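Local coordinates for MutT/nudix family protein (Shewanella oneidensis, PDB 3GZ5) that acts as an ADP-ribose-dependent transcriptional regulator of NAD metabolism, joining a Nudix domain to a winged-helix DNA-binding domain, at the interface of chains A and B. Sequence-based numbering; all coordinates share one arbitrary frame. Chains: chain A/B, MutT/nudix family protein.

Contacts 1 and 2 are neighbouring parts of the two-fold symmetric A–B interface, the centres of their C-alpha atoms lying about 6 Å apart. Both include A:Ile60 and B:Trp103, so the indole of one subunit links them. Contact 1 combines a backbone meeting of the start of helix 68-80 of A and the end of strand 86-95 of B with packing on the indole. Contact 2 depends on side chains and water, centred on B:Gln21. Because each contact recurs with the chains exchanged, the pair would fasten the two Nudix domains twice, consistent with a dimeric regulator carrying two DNA-binding domains.

Contact 1: the interface of chains A and B. Residues chain A 60, 66-68; chain B 94-95, 103.
The Nudix-box segment of chain A, where its loop runs into helix 68-80, meets the end of strand 86-95 and the indole of B:Trp103. A:Ser67 and B:Asn95 form an antiparallel beta bridge across the chains. Beside it, the backbone amide A:Leu68 N donates a hydrogen bond to the carbonyl B:Gly94 O at 2.9 Å. The bond is moderately bent, with 143° at the hydrogen, and the donor is tilted 30° from the carbonyl plane. Because A:Leu68 is the first residue of its helix, this carbonyl from the partner satisfies an amide at the helix start, where the helix dipole may favour it further. The A:Leu68 methyls add looser apolar packing: CD1 lies 3.7 Å from B:Gly94 CA, while CD2 reaches B:Trp103 CH2 at 4.0 Å.

B:Trp103 presents its six-membered ring to chain A. One face receives A:Ile60 CG2, which is 3.9 Å from the ring centroid and offset toward the rim, a CH-pi contact. With CG1 beside the backbone N (chi1 -59°), the CG2 methyl is anti to that N and points at the ring, while the CG1 branch carries A:Ile60 CD1 to B:Trp103 CZ3 at 3.8 Å. The opposite face is covered from within chain B by the carbonyl carbon B:Asn95 C, 3.9 Å above the plane. At the ring edge, A:Ser67 O lies in plane, and B:Trp103 CH2 comes within 3.6 Å of A:Ser67 C. The indole is therefore sandwiched between its own strand end and the partner's loop. A serine in place of B:Trp103 would probably leave both A:Ile60 branches without their aromatic partner and open a gap beside A:Ser67 and A:Leu68.

In the fold, B:Trp103 immediately precedes strand 104-112 and lies next to the end of strand 86-95, while A:Ile60 follows strand 57-59. The contact thus joins a Nudix-helix start to a strand end of the other subunit.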
ATOM      1  N   ILE A  60      -2.841  20.660  -2.225  1.00 40.84           N
ATOM      2  CA  ILE A  60      -3.813  20.713  -1.133  1.00 41.18           C
ATOM      3  C   ILE A  60      -4.291  22.164  -0.990  1.00 41.66           C
ATOM      4  O   ILE A  60      -3.503  23.104  -1.092  1.00 41.96           O
ATOM      5  CB  ILE A  60      -3.146  20.195   0.201  1.00 40.91           C
ATOM      6  CG1 ILE A  60      -2.648  18.746   0.039  1.00 40.52           C
ATOM      7  CG2 ILE A  60      -4.067  20.387   1.438  1.00 41.39           C
ATOM      8  CD1 ILE A  60      -1.582  18.311   1.097  1.00 36.93           C
ATOM      9  N   GLU A  66     -10.014  18.822   4.258  1.00 42.42           N
ATOM     10  CA  GLU A  66      -9.706  18.478   5.638  1.00 42.84           C
ATOM     11  C   GLU A  66      -8.765  17.298   5.727  1.00 42.09           C
ATOM     12  O   GLU A  66      -8.180  17.056   6.788  1.00 41.93           O
ATOM     13  CB  GLU A  66     -10.990  18.189   6.414  1.00 43.59           C
ATOM     14  CG  GLU A  66     -11.987  19.337   6.324  1.00 47.75           C
ATOM     15  CD  GLU A  66     -13.309  19.021   6.989  1.00 55.64           C
ATOM     16  OE1 GLU A  66     -14.105  19.980   7.170  1.00 57.96           O
ATOM     17  OE2 GLU A  66     -13.548  17.821   7.315  1.00 56.78           O
ATOM     18  N   SER A  67      -8.632  16.565   4.617  1.00 40.74           N
ATOM     19  CA  SER A  67      -7.747  15.382   4.537  1.00 40.00           C
ATOM     20  C   SER A  67      -7.222  15.184   3.117  1.00 38.99           C
ATOM     21  O   SER A  67      -7.673  15.850   2.180  1.00 38.55           O
ATOM     22  CB  SER A  67      -8.476  14.122   5.005  1.00 39.56           C
ATOM     23  OG  SER A  67      -9.515  13.767   4.097  1.00 41.58           O
ATOM     24  N   LEU A  68      -6.276  14.264   2.962  1.00 38.29           N
ATOM     25  CA  LEU A  68      -5.744  13.917   1.634  1.00 37.75           C
ATOM     26  C   LEU A  68      -6.815  13.348   0.705  1.00 38.00           C
ATOM     27  O   LEU A  68      -6.859  13.702  -0.468  1.00 37.50           O
ATOM     28  CB  LEU A  68      -4.553  12.964   1.752  1.00 37.52           C
ATOM     29  CG  LEU A  68      -3.298  13.607   2.336  1.00 35.94           C
ATOM     30  CD1 LEU A  68      -2.238  12.529   2.561  1.00 37.40           C
ATOM     31  CD2 LEU A  68      -2.770  14.684   1.418  1.00 35.22           C
TER
ATOM     32  N   GLY B  94      -2.627  12.374   6.101  1.00 38.03           N
ATOM     33  CA  GLY B  94      -2.585  13.832   6.044  1.00 39.71           C
ATOM     34  C   GLY B  94      -3.952  14.437   6.228  1.00 40.33           C
ATOM     35  O   GLY B  94      -4.876  14.091   5.512  1.00 40.48           O
ATOM     36  N   ASN B  95      -4.066  15.329   7.206  1.00 41.50           N
ATOM     37  CA  ASN B  95      -5.296  16.027   7.530  1.00 42.14           C
ATOM     38  C   ASN B  95      -5.006  17.206   8.476  1.00 44.05           C
ATOM     39  O   ASN B  95      -3.841  17.442   8.869  1.00 42.84           O
ATOM     40  CB  ASN B  95      -6.319  15.055   8.149  1.00 42.63           C
ATOM     41  CG  ASN B  95      -5.806  14.398   9.427  1.00 42.75           C
ATOM     42  OD1 ASN B  95      -5.773  13.175   9.551  1.00 44.15           O
ATOM     43  ND2 ASN B  95      -5.384  15.210  10.368  1.00 40.67           N
ATOM     44  N   TRP B 103      -2.031  21.760   9.366  1.00 47.51           N
ATOM     45  CA  TRP B 103      -2.221  20.685   8.407  1.00 44.68           C
ATOM     46  C   TRP B 103      -0.875  19.958   8.376  1.00 43.92           C
ATOM     47  O   TRP B 103       0.161  20.606   8.258  1.00 42.73           O
ATOM     48  CB  TRP B 103      -2.482  21.286   7.044  1.00 43.39           C
ATOM     49  CG  TRP B 103      -3.646  20.705   6.301  1.00 42.57           C
ATOM     50  CD1 TRP B 103      -4.887  21.238   6.212  1.00 40.72           C
ATOM     51  CD2 TRP B 103      -3.670  19.486   5.544  1.00 40.81           C
ATOM     52  NE1 TRP B 103      -5.690  20.445   5.432  1.00 42.92           N
ATOM     53  CE2 TRP B 103      -4.970  19.359   5.008  1.00 40.83           C
ATOM     54  CE3 TRP B 103      -2.713  18.492   5.259  1.00 40.36           C
ATOM     55  CZ2 TRP B 103      -5.354  18.277   4.203  1.00 40.40           C
ATOM     56  CZ3 TRP B 103      -3.098  17.405   4.463  1.00 40.22           C
ATOM     57  CH2 TRP B 103      -4.409  17.312   3.944  1.00 40.39           C
TER

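Contact 2: the interface of chains A and B. Residues chain A 23, 60, 62; chain B 21, 103, 105.
A:Glu62 and B:Gln21 approach from opposite directions and meet through one carboxylate oxygen and one amide nitrogen. B:Gln21 NE2 donates to A:Glu62 OE2 at 2.8 Å, nearly straight with 163° at the hydrogen. The acceptor lies close to the plane of the glutamine amide, whereas the donor meets OE2 on the anti side, slightly out of the carboxylate plane. The two planar groups are turned steeply against each other. An extended A:Glu62 chain beyond CG delivers the carboxylate; B:Gln21 instead bends at chi2 (76°), which turns its amide toward A:Glu62 and the waters.

A:Glu62 also crosses the B:Trp103 CB–CD1 rim, on the same side of the indole as A:Ile60, with carboxylate and ring inclined by about 23° rather than stacked. Here A:Glu62 CD is 3.5 Å from B:Trp103 CB, and A:Glu62 CG is 3.6 Å from B:Trp103 CD1, so packing helps hold the acid in place.

Both ends of the B:Gln21 amide are engaged. OE1 contacts water 1 at 3.0 Å, and this water also meets A:Leu23 O at 2.7 Å and the backbone amide of A:Ile60. NE2 contacts water 2, which lies 2.8 Å from A:Ile60 O. The glutamine thereby reads backbone groups of the partner through water, which should restrict rotation of its amide. Apolar support comes from A:Leu23 CD2, 3.9 Å from B:Gln21 CB, and from A:Ile60 CD1, 4.1 Å from B:Gln21 CD.

B:Gln21 is the first modelled residue of its chain and directly precedes strand 22-33. It packs against the partner's copy of that strand, at A:Leu23, and against the loop between strand 57-59 and helix 68-80.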
ATOM      1  N   LEU A  23       4.233  19.655  -2.954  1.00 43.78           N
ATOM      2  CA  LEU A  23       3.450  18.563  -2.409  1.00 41.66           C
ATOM      3  C   LEU A  23       2.084  18.522  -3.099  1.00 40.45           C
ATOM      4  O   LEU A  23       1.328  19.490  -3.071  1.00 39.51           O
ATOM      5  CB  LEU A  23       3.323  18.706  -0.888  1.00 41.79           C
ATOM      6  CG  LEU A  23       2.441  17.727  -0.123  1.00 41.44           C
ATOM      7  CD1 LEU A  23       2.987  16.289  -0.155  1.00 39.37           C
ATOM      8  CD2 LEU A  23       2.343  18.239   1.287  1.00 42.33           C
ATOM      9  N   ILE A  60      -2.841  20.660  -2.225  1.00 40.84           N
ATOM     10  CA  ILE A  60      -3.813  20.713  -1.133  1.00 41.18           C
ATOM     11  C   ILE A  60      -4.291  22.164  -0.990  1.00 41.66           C
ATOM     12  O   ILE A  60      -3.503  23.104  -1.092  1.00 41.96           O
ATOM     13  CB  ILE A  60      -3.146  20.195   0.201  1.00 40.91           C
ATOM     14  CG1 ILE A  60      -2.648  18.746   0.039  1.00 40.52           C
ATOM     15  CG2 ILE A  60      -4.067  20.387   1.438  1.00 41.39           C
ATOM     16  CD1 ILE A  60      -1.582  18.311   1.097  1.00 36.93           C
ATOM     17  N   GLU A  62      -5.924  24.090   1.941  1.00 42.82           N
ATOM     18  CA  GLU A  62      -6.321  24.004   3.362  1.00 44.34           C
ATOM     19  C   GLU A  62      -7.664  24.697   3.697  1.00 45.05           C
ATOM     20  O   GLU A  62      -8.222  24.491   4.766  1.00 45.44           O
ATOM     21  CB  GLU A  62      -5.220  24.536   4.261  1.00 43.86           C
ATOM     22  CG  GLU A  62      -3.870  23.879   4.040  1.00 46.06           C
ATOM     23  CD  GLU A  62      -2.875  24.229   5.130  1.00 48.50           C
ATOM     24  OE1 GLU A  62      -3.233  24.983   6.050  1.00 51.25           O
ATOM     25  OE2 GLU A  62      -1.734  23.749   5.081  1.00 50.20           O
TER
ATOM     26  N   GLN B  21       2.696  22.822   4.049  1.00 51.43           N
ATOM     27  CA  GLN B  21       2.353  21.710   5.006  1.00 52.18           C
ATOM     28  C   GLN B  21       3.598  21.186   5.762  1.00 51.83           C
ATOM     29  O   GLN B  21       4.725  21.229   5.217  1.00 52.36           O
ATOM     30  CB  GLN B  21       1.624  20.543   4.298  1.00 51.99           C
ATOM     31  CG  GLN B  21       0.185  20.832   3.849  1.00 53.27           C
ATOM     32  CD  GLN B  21       0.091  21.699   2.587  1.00 54.69           C
ATOM     33  OE1 GLN B  21       0.712  21.415   1.556  1.00 55.53           O
ATOM     34  NE2 GLN B  21      -0.695  22.754   2.667  1.00 54.04           N
ATOM     35  N   TRP B 103      -2.031  21.760   9.366  1.00 47.51           N
ATOM     36  CA  TRP B 103      -2.221  20.685   8.407  1.00 44.68           C
ATOM     37  C   TRP B 103      -0.875  19.958   8.376  1.00 43.92           C
ATOM     38  O   TRP B 103       0.161  20.606   8.258  1.00 42.73           O
ATOM     39  CB  TRP B 103      -2.482  21.286   7.044  1.00 43.39           C
ATOM     40  CG  TRP B 103      -3.646  20.705   6.301  1.00 42.57           C
ATOM     41  CD1 TRP B 103      -4.887  21.238   6.212  1.00 40.72           C
ATOM     42  CD2 TRP B 103      -3.670  19.486   5.544  1.00 40.81           C
ATOM     43  NE1 TRP B 103      -5.690  20.445   5.432  1.00 42.92           N
ATOM     44  CE2 TRP B 103      -4.970  19.359   5.008  1.00 40.83           C
ATOM     45  CE3 TRP B 103      -2.713  18.492   5.259  1.00 40.36           C
ATOM     46  CZ2 TRP B 103      -5.354  18.277   4.203  1.00 40.40           C
ATOM     47  CZ3 TRP B 103      -3.098  17.405   4.463  1.00 40.22           C
ATOM     48  CH2 TRP B 103      -4.409  17.312   3.944  1.00 40.39           C
ATOM     49  N   VAL B 105       1.238  16.140   6.967  1.00 42.00           N
ATOM     50  CA  VAL B 105       1.252  14.923   6.182  1.00 40.97           C
ATOM     51  C   VAL B 105       2.416  14.062   6.636  1.00 40.26           C
ATOM     52  O   VAL B 105       3.527  14.546   6.755  1.00 40.38           O
ATOM     53  CB  VAL B 105       1.363  15.246   4.657  1.00 40.91           C
ATOM     54  CG1 VAL B 105       1.489  13.980   3.837  1.00 39.04           C
ATOM     55  CG2 VAL B 105       0.145  16.036   4.199  1.00 39.56           C
TER
HETATM   56  O   HOH W   1       0.128  21.114  -1.329  1.00 34.80           O
HETATM   57  O   HOH W   2      -1.046  24.061  -0.272  1.00 55.96           O